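DMATS type aromatic prenyltransferase (Micromonospora olivasterospora, PDB 6ZRX) probably transfers the dimethylallyl group of dimethylallyl diphosphate to the indole ring of tryptophan, making 6-dimethylallyltryptophan inside an ABBA barrel. Local coordinates at residues V147-E152 with T196-D201; E240-V245 with Y274-P279. All coordinates share one frame; numbering follows the deposited sequence.

Contact 1 (V147-E152 with T196-D201); sequences VYLNPE and TFFAVD. With 6C7 (S-(3-methylbut-2-en-1-yl) trihydrogen thiodiphosphate), chain E.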
loop_
_atom_site.group_PDB
_atom_site.type_symbol
_atom_site.label_atom_id
_atom_site.label_comp_id
_atom_site.label_asym_id
_atom_site.label_seq_id
_atom_site.Cartn_x
_atom_site.Cartn_y
_atom_site.Cartn_z
ATOM N N VAL A 147 -5.752 5.889 -6.225
ATOM C CA VAL A 147 -6.306 4.694 -6.910
ATOM C C VAL A 147 -5.153 3.764 -7.230
ATOM O O VAL A 147 -4.163 4.249 -7.780
ATOM C CB VAL A 147 -7.081 5.092 -8.174
ATOM C CG1 VAL A 147 -7.596 3.883 -8.926
ATOM C CG2 VAL A 147 -8.211 6.037 -7.837
ATOM N N TYR A 148 -5.285 2.480 -6.922
ATOM C CA TYR A 148 -4.297 1.444 -7.298
ATOM C C TYR A 148 -4.920 0.557 -8.363
ATOM O O TYR A 148 -5.966 -0.045 -8.086
ATOM C CB TYR A 148 -3.879 0.566 -6.128
ATOM C CG TYR A 148 -3.410 1.280 -4.900
ATOM C CD1 TYR A 148 -4.329 1.778 -3.996
ATOM C CD2 TYR A 148 -2.061 1.387 -4.596
ATOM C CE1 TYR A 148 -3.927 2.405 -2.837
ATOM C CE2 TYR A 148 -1.636 2.026 -3.440
ATOM C CZ TYR A 148 -2.578 2.527 -2.550
ATOM O OH TYR A 148 -2.211 3.140 -1.390
ATOM N N LEU A 149 -4.329 0.533 -9.544
ATOM C CA LEU A 149 -4.784 -0.301 -10.678
ATOM C C LEU A 149 -3.856 -1.511 -10.813
ATOM O O LEU A 149 -2.658 -1.394 -10.465
ATOM C CB LEU A 149 -4.810 0.558 -11.945
ATOM C CG LEU A 149 -5.829 1.699 -11.930
ATOM C CD1 LEU A 149 -5.683 2.578 -13.156
ATOM C CD2 LEU A 149 -7.250 1.167 -11.834
ATOM N N ASN A 150 -4.411 -2.640 -11.258
ATOM C CA ASN A 150 -3.685 -3.920 -11.441
ATOM C C ASN A 150 -3.134 -3.957 -12.864
ATOM O O ASN A 150 -3.907 -4.101 -13.816
ATOM C CB ASN A 150 -4.591 -5.123 -11.152
ATOM C CG ASN A 150 -3.849 -6.442 -11.212
ATOM O OD1 ASN A 150 -2.647 -6.468 -11.422
ATOM N ND2 ASN A 150 -4.562 -7.540 -11.015
ATOM N N PRO A 151 -1.799 -3.828 -13.067
ATOM C CA PRO A 151 -1.216 -3.924 -14.406
ATOM C C PRO A 151 -1.372 -5.317 -15.042
ATOM O O PRO A 151 -1.254 -5.413 -16.247
ATOM C CB PRO A 151 0.278 -3.611 -14.188
ATOM C CG PRO A 151 0.331 -2.937 -12.833
ATOM C CD PRO A 151 -0.779 -3.578 -12.039
ATOM N N GLU A 152 -1.628 -6.345 -14.226
ATOM C CA GLU A 152 -1.749 -7.768 -14.657
ATOM C C GLU A 152 -3.225 -8.154 -14.854
ATOM O O GLU A 152 -3.499 -9.369 -14.974
ATOM C CB GLU A 152 -1.100 -8.685 -13.618
ATOM C CG GLU A 152 0.371 -8.404 -13.393
ATOM C CD GLU A 152 1.049 -9.339 -12.407
ATOM O OE1 GLU A 152 2.283 -9.478 -12.487
ATOM O OE2 GLU A 152 0.342 -9.935 -11.573
ATOM N N THR A 196 2.958 -4.928 -10.266
ATOM C CA THR A 196 1.883 -5.370 -9.344
ATOM C C THR A 196 0.878 -4.245 -9.054
ATOM O O THR A 196 -0.306 -4.580 -8.867
ATOM C CB THR A 196 2.491 -5.962 -8.075
ATOM O OG1 THR A 196 3.471 -5.043 -7.618
ATOM C CG2 THR A 196 3.128 -7.309 -8.322
ATOM N N PHE A 197 1.305 -2.980 -8.997
ATOM C CA PHE A 197 0.386 -1.824 -8.786
ATOM C C PHE A 197 0.787 -0.634 -9.663
ATOM O O PHE A 197 1.981 -0.360 -9.834
ATOM C CB PHE A 197 0.343 -1.403 -7.314
ATOM C CG PHE A 197 -0.029 -2.519 -6.377
ATOM C CD1 PHE A 197 0.951 -3.315 -5.798
ATOM C CD2 PHE A 197 -1.356 -2.803 -6.103
ATOM C CE1 PHE A 197 0.609 -4.357 -4.949
ATOM C CE2 PHE A 197 -1.696 -3.845 -5.256
ATOM C CZ PHE A 197 -0.718 -4.620 -4.682
ATOM N N PHE A 198 -0.222 0.049 -10.190
ATOM C CA PHE A 198 -0.118 1.330 -10.916
ATOM C C PHE A 198 -1.004 2.329 -10.179
ATOM O O PHE A 198 -2.222 2.157 -10.196
ATOM C CB PHE A 198 -0.534 1.132 -12.372
ATOM C CG PHE A 198 -0.358 2.344 -13.247
ATOM C CD1 PHE A 198 -1.302 3.358 -13.258
ATOM C CD2 PHE A 198 0.755 2.468 -14.065
ATOM C CE1 PHE A 198 -1.135 4.470 -14.066
ATOM C CE2 PHE A 198 0.914 3.579 -14.882
ATOM C CZ PHE A 198 -0.026 4.579 -14.873
ATOM N N ALA A 199 -0.412 3.302 -9.498
ATOM C CA ALA A 199 -1.137 4.171 -8.550
ATOM C C ALA A 199 -1.107 5.621 -9.028
ATOM O O ALA A 199 -0.039 6.078 -9.468
ATOM C CB ALA A 199 -0.534 4.037 -7.186
ATOM N N VAL A 200 -2.251 6.306 -8.929
ATOM C CA VAL A 200 -2.436 7.750 -9.273
ATOM C C VAL A 200 -3.247 8.414 -8.144
ATOM O O VAL A 200 -4.040 7.705 -7.510
ATOM C CB VAL A 200 -3.118 7.903 -10.648
ATOM C CG1 VAL A 200 -2.270 7.310 -11.766
ATOM C CG2 VAL A 200 -4.507 7.295 -10.671
ATOM N N ASP A 201 -3.055 9.720 -7.905
ATOM C CA ASP A 201 -3.698 10.471 -6.783
ATOM C C ASP A 201 -5.078 11.015 -7.230
ATOM O O ASP A 201 -5.226 12.241 -7.249
ATOM C CB ASP A 201 -2.755 11.577 -6.245
ATOM C CG ASP A 201 -1.655 11.092 -5.295
ATOM O OD1 ASP A 201 -1.729 9.938 -4.843
ATOM O OD2 ASP A 201 -0.718 11.891 -5.005
HETATM O O4 6C7 E . 4.149 5.348 0.168
HETATM P P1 6C7 E . 2.715 5.788 -0.053
HETATM O O6 6C7 E . 2.365 7.047 0.699
HETATM O O5 6C7 E . 2.336 5.877 -1.521
HETATM O O2 6C7 E . 1.857 4.602 0.604
HETATM P P3 6C7 E . 0.873 3.467 0.069
HETATM O O8 6C7 E . 0.412 2.704 1.270
HETATM O O7 6C7 E . -0.180 4.152 -0.739
HETATM S S9 6C7 E . 1.921 2.145 -1.108
HETATM C C10 6C7 E . 1.817 0.551 -0.238
HETATM C C11 6C7 E . 0.552 -0.167 -0.551
HETATM C C12 6C7 E . 0.344 -0.978 -1.584
HETATM C C13 6C7 E . 1.353 -1.224 -2.672
HETATM C C14 6C7 E . -0.940 -1.729 -1.769
HETATM O O HOH W 1 -1.140 -7.162 -9.175
#
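Strands 147-149 and 196-200 run antiparallel, 4.4 Å apart at their axes, with Val147 facing Val200 and Leu149 facing Phe198 as hydrogen-bonded pairs and Tyr148 facing Ala199 as the non-hydrogen-bonded pair between them. Each hydrogen-bonded pair is joined twice; the straightest bond, at 173°, runs from Val147 N to Val200 O. Ala199 CA adds a CA-H...O contact to Val147 O at 3.1 Å. On the lumen side, Tyr148 CD2 lies 4.0 Å from Ala199 CB, and Tyr148 CB meets Phe197 CD2. With CG beside the backbone N (chi1 -52°), the tyrosine extends toward the thiodiphosphate, and its OH donates to O7 of 6C7, which lies at the ring edge in plane; this bond is modelled shorter than expected, so its exact length is doubtful. Phe197 offers one face to the prenyl group: methyl C13 sits 3.8 Å from its CD1, offset toward the rim. On the other face of the sheet, Val147, Leu149, Phe198 and Val200 pack against helices 111-120 and 159-169. Past the strand end, Pro151 CD rests 3.4 Å from Thr196 O, while CG approaches Phe198 CB. Asn150 OD1 closes an Asx turn with Glu152 N and takes a bond from a water that also donates to Thr196 O; Asn150 ND2 donates to Phe129 O. A classic beta bulge sets Thr196 and Phe197 together opposite Tyr213. Two neighbouring staves thus form part of the ABBA prenyltransferase barrel, with substrate-binding aromatics inside and helices outside.

Contact 2 (E240-V245 with Y274-P279); sequences EEFCVV and YSIYVP. With 6C7 (S-(3-methylbut-2-en-1-yl) trihydrogen thiodiphosphate), chain E.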
loop_
_atom_site.group_PDB
_atom_site.type_symbol
_atom_site.label_atom_id
_atom_site.label_comp_id
_atom_site.label_asym_id
_atom_site.label_seq_id
_atom_site.Cartn_x
_atom_site.Cartn_y
_atom_site.Cartn_z
ATOM N N GLU A 240 19.875 -1.560 1.907
ATOM C CA GLU A 240 20.339 -2.867 2.433
ATOM C C GLU A 240 20.202 -2.860 3.958
ATOM O O GLU A 240 19.775 -3.880 4.503
ATOM C CB GLU A 240 21.778 -3.160 2.002
ATOM C CG GLU A 240 22.281 -4.515 2.481
ATOM C CD GLU A 240 23.524 -5.043 1.780
ATOM O OE1 GLU A 240 23.747 -4.677 0.604
ATOM O OE2 GLU A 240 24.268 -5.824 2.415
ATOM N N GLU A 241 20.566 -1.747 4.605
ATOM C CA GLU A 241 20.546 -1.599 6.086
ATOM C C GLU A 241 19.096 -1.706 6.585
ATOM O O GLU A 241 18.879 -2.404 7.586
ATOM C CB GLU A 241 21.216 -0.295 6.512
ATOM C CG GLU A 241 22.739 -0.399 6.549
ATOM C CD GLU A 241 23.470 0.920 6.706
ATOM O OE1 GLU A 241 24.714 0.909 6.639
ATOM O OE2 GLU A 241 22.798 1.956 6.894
ATOM N N PHE A 242 18.155 -1.055 5.903
ATOM C CA PHE A 242 16.694 -1.125 6.203
ATOM C C PHE A 242 16.219 -2.584 6.107
ATOM O O PHE A 242 15.561 -3.062 7.048
ATOM C CB PHE A 242 15.909 -0.194 5.284
ATOM C CG PHE A 242 14.456 -0.035 5.655
ATOM C CD1 PHE A 242 13.494 -0.872 5.115
ATOM C CD2 PHE A 242 14.054 0.943 6.556
ATOM C CE1 PHE A 242 12.155 -0.726 5.458
ATOM C CE2 PHE A 242 12.715 1.081 6.900
ATOM C CZ PHE A 242 11.771 0.250 6.345
ATOM N N CYS A 243 16.583 -3.287 5.027
ATOM C CA CYS A 243 16.198 -4.710 4.793
ATOM C C CYS A 243 16.819 -5.643 5.848
ATOM O O CYS A 243 16.079 -6.498 6.355
ATOM C CB CYS A 243 16.567 -5.158 3.387
ATOM S SG CYS A 243 15.591 -4.322 2.116
ATOM N N VAL A 244 18.119 -5.505 6.174
ATOM C CA VAL A 244 18.791 -6.385 7.190
ATOM C C VAL A 244 18.100 -6.203 8.549
ATOM O O VAL A 244 17.854 -7.220 9.227
ATOM C CB VAL A 244 20.323 -6.174 7.304
ATOM C CG1 VAL A 244 20.711 -4.729 7.537
ATOM C CG2 VAL A 244 20.921 -7.047 8.398
ATOM N N VAL A 245 17.798 -4.970 8.941
ATOM C CA VAL A 245 17.158 -4.684 10.258
ATOM C C VAL A 245 15.720 -5.211 10.223
ATOM O O VAL A 245 15.353 -5.958 11.134
ATOM C CB VAL A 245 17.225 -3.189 10.620
ATOM C CG1 VAL A 245 16.350 -2.849 11.820
ATOM C CG2 VAL A 245 18.661 -2.757 10.874
ATOM N N TYR A 274 11.856 6.728 -4.715
ATOM C CA TYR A 274 11.895 5.270 -4.501
ATOM C C TYR A 274 11.417 4.984 -3.082
ATOM O O TYR A 274 11.804 5.731 -2.169
ATOM C CB TYR A 274 13.297 4.698 -4.725
ATOM C CG TYR A 274 13.386 3.215 -4.465
ATOM C CD1 TYR A 274 12.921 2.296 -5.393
ATOM C CD2 TYR A 274 13.905 2.727 -3.280
ATOM C CE1 TYR A 274 12.985 0.932 -5.156
ATOM C CE2 TYR A 274 13.968 1.366 -3.020
ATOM C CZ TYR A 274 13.504 0.465 -3.963
ATOM O OH TYR A 274 13.572 -0.877 -3.706
ATOM N N SER A 275 10.596 3.953 -2.919
ATOM C CA SER A 275 10.231 3.380 -1.599
ATOM C C SER A 275 10.430 1.876 -1.641
ATOM O O SER A 275 10.199 1.272 -2.709
ATOM C CB SER A 275 8.823 3.747 -1.183
ATOM O OG SER A 275 8.654 5.152 -1.169
ATOM N N ILE A 276 10.879 1.305 -0.525
ATOM C CA ILE A 276 11.037 -0.160 -0.344
ATOM C C ILE A 276 10.036 -0.575 0.735
ATOM O O ILE A 276 9.944 0.122 1.754
ATOM C CB ILE A 276 12.509 -0.548 -0.024
ATOM C CG1 ILE A 276 12.675 -2.039 0.269
ATOM C CG2 ILE A 276 13.093 0.298 1.093
ATOM C CD1 ILE A 276 12.455 -2.919 -0.921
ATOM N N TYR A 277 9.289 -1.636 0.477
ATOM C CA TYR A 277 8.258 -2.193 1.388
ATOM C C TYR A 277 8.690 -3.594 1.782
ATOM O O TYR A 277 8.734 -4.480 0.910
ATOM C CB TYR A 277 6.878 -2.177 0.715
ATOM C CG TYR A 277 6.505 -0.852 0.121
ATOM C CD1 TYR A 277 7.041 -0.446 -1.092
ATOM C CD2 TYR A 277 5.644 0.020 0.768
ATOM C CE1 TYR A 277 6.737 0.782 -1.644
ATOM C CE2 TYR A 277 5.327 1.253 0.225
ATOM C CZ TYR A 277 5.876 1.637 -0.988
ATOM O OH TYR A 277 5.562 2.847 -1.529
ATOM N N VAL A 278 9.014 -3.786 3.061
ATOM C CA VAL A 278 9.398 -5.103 3.624
ATOM C C VAL A 278 8.161 -5.710 4.277
ATOM O O VAL A 278 7.591 -5.090 5.178
ATOM C CB VAL A 278 10.553 -4.966 4.628
ATOM C CG1 VAL A 278 10.961 -6.318 5.188
ATOM C CG2 VAL A 278 11.735 -4.240 4.008
ATOM N N PRO A 279 7.713 -6.920 3.850
ATOM C CA PRO A 279 6.596 -7.617 4.498
ATOM C C PRO A 279 7.086 -8.306 5.777
ATOM O O PRO A 279 7.143 -9.531 5.835
ATOM C CB PRO A 279 6.146 -8.607 3.422
ATOM C CG PRO A 279 7.448 -8.976 2.750
ATOM C CD PRO A 279 8.244 -7.689 2.715
HETATM O O4 6C7 E . 4.149 5.348 0.168
HETATM P P1 6C7 E . 2.715 5.788 -0.053
HETATM O O6 6C7 E . 2.365 7.047 0.699
HETATM O O5 6C7 E . 2.336 5.877 -1.521
HETATM O O2 6C7 E . 1.857 4.602 0.604
HETATM P P3 6C7 E . 0.873 3.467 0.069
HETATM O O8 6C7 E . 0.412 2.704 1.270
HETATM O O7 6C7 E . -0.180 4.152 -0.739
HETATM S S9 6C7 E . 1.921 2.145 -1.108
HETATM C C10 6C7 E . 1.817 0.551 -0.238
HETATM C C11 6C7 E . 0.552 -0.167 -0.551
HETATM C C12 6C7 E . 0.344 -0.978 -1.584
HETATM C C13 6C7 E . 1.353 -1.224 -2.672
HETATM C C14 6C7 E . -0.940 -1.729 -1.769
#
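Ile276 meets helix 236-247 with two branches: CG1, anti to the backbone N (chi1 176°), comes 4.1 Å from Cys243 SG, while CG2 approaches Phe242 CD1 at 4.2 Å, obliquely to the ring. Leu332 and Val224 also touch this isoleucine. Tyr277 turns to the other face of the strand, into the barrel lumen, where C10 of 6C7 approaches its ring obliquely, 3.6 Å from CE2. Its OH is hydrogen-bonded to Ser261 OG and Lys211 NZ, and Lys211 in turn binds the thiodiphosphate. A phenylalanine here would probably leave Lys211 and Ser261 without their phenolic partner and Lys211 less firmly positioned beside the thiodiphosphate. Ile276 outward to the helices and Tyr277 inward to the ligand is the division of the ABBA fold, a closed antiparallel barrel ringed by helices; helix 240-245 runs nearly parallel to strand 274-278, at 12° and 9.6 Å between axes. Val278 faces the helix again. Its CG2 lies at the edge of the Phe242 ring, near the ring plane and 3.8 Å from CE1, the phenylalanine and the valine passing alongside one another, pointing opposite ways. The same methyl also comes 4.3 Å from Cys243 SG.

How the contacts relate
Contacts 1 and 2 belong to the same curled antiparallel sheet, with strands 209-220 and 258-265 between 193-200 and 273-278; their centres are 21 Å apart and their nearest atoms about 7 Å, without touching. 6C7 bridges the gap: contact 1 reaches it through Tyr148 and Phe197, contact 2 through Tyr277. Lys211 gives a second connection, since the lysine that meets Tyr277 and 6C7 with its side chain pairs by its backbone with Ala199 of contact 1. Bound tryptophan touches Tyr277 and comes about 4 Å from the Phe197 side chain. Contact 1 joins two barrel strands, whereas contact 2 joins a strand to the surrounding helical layer.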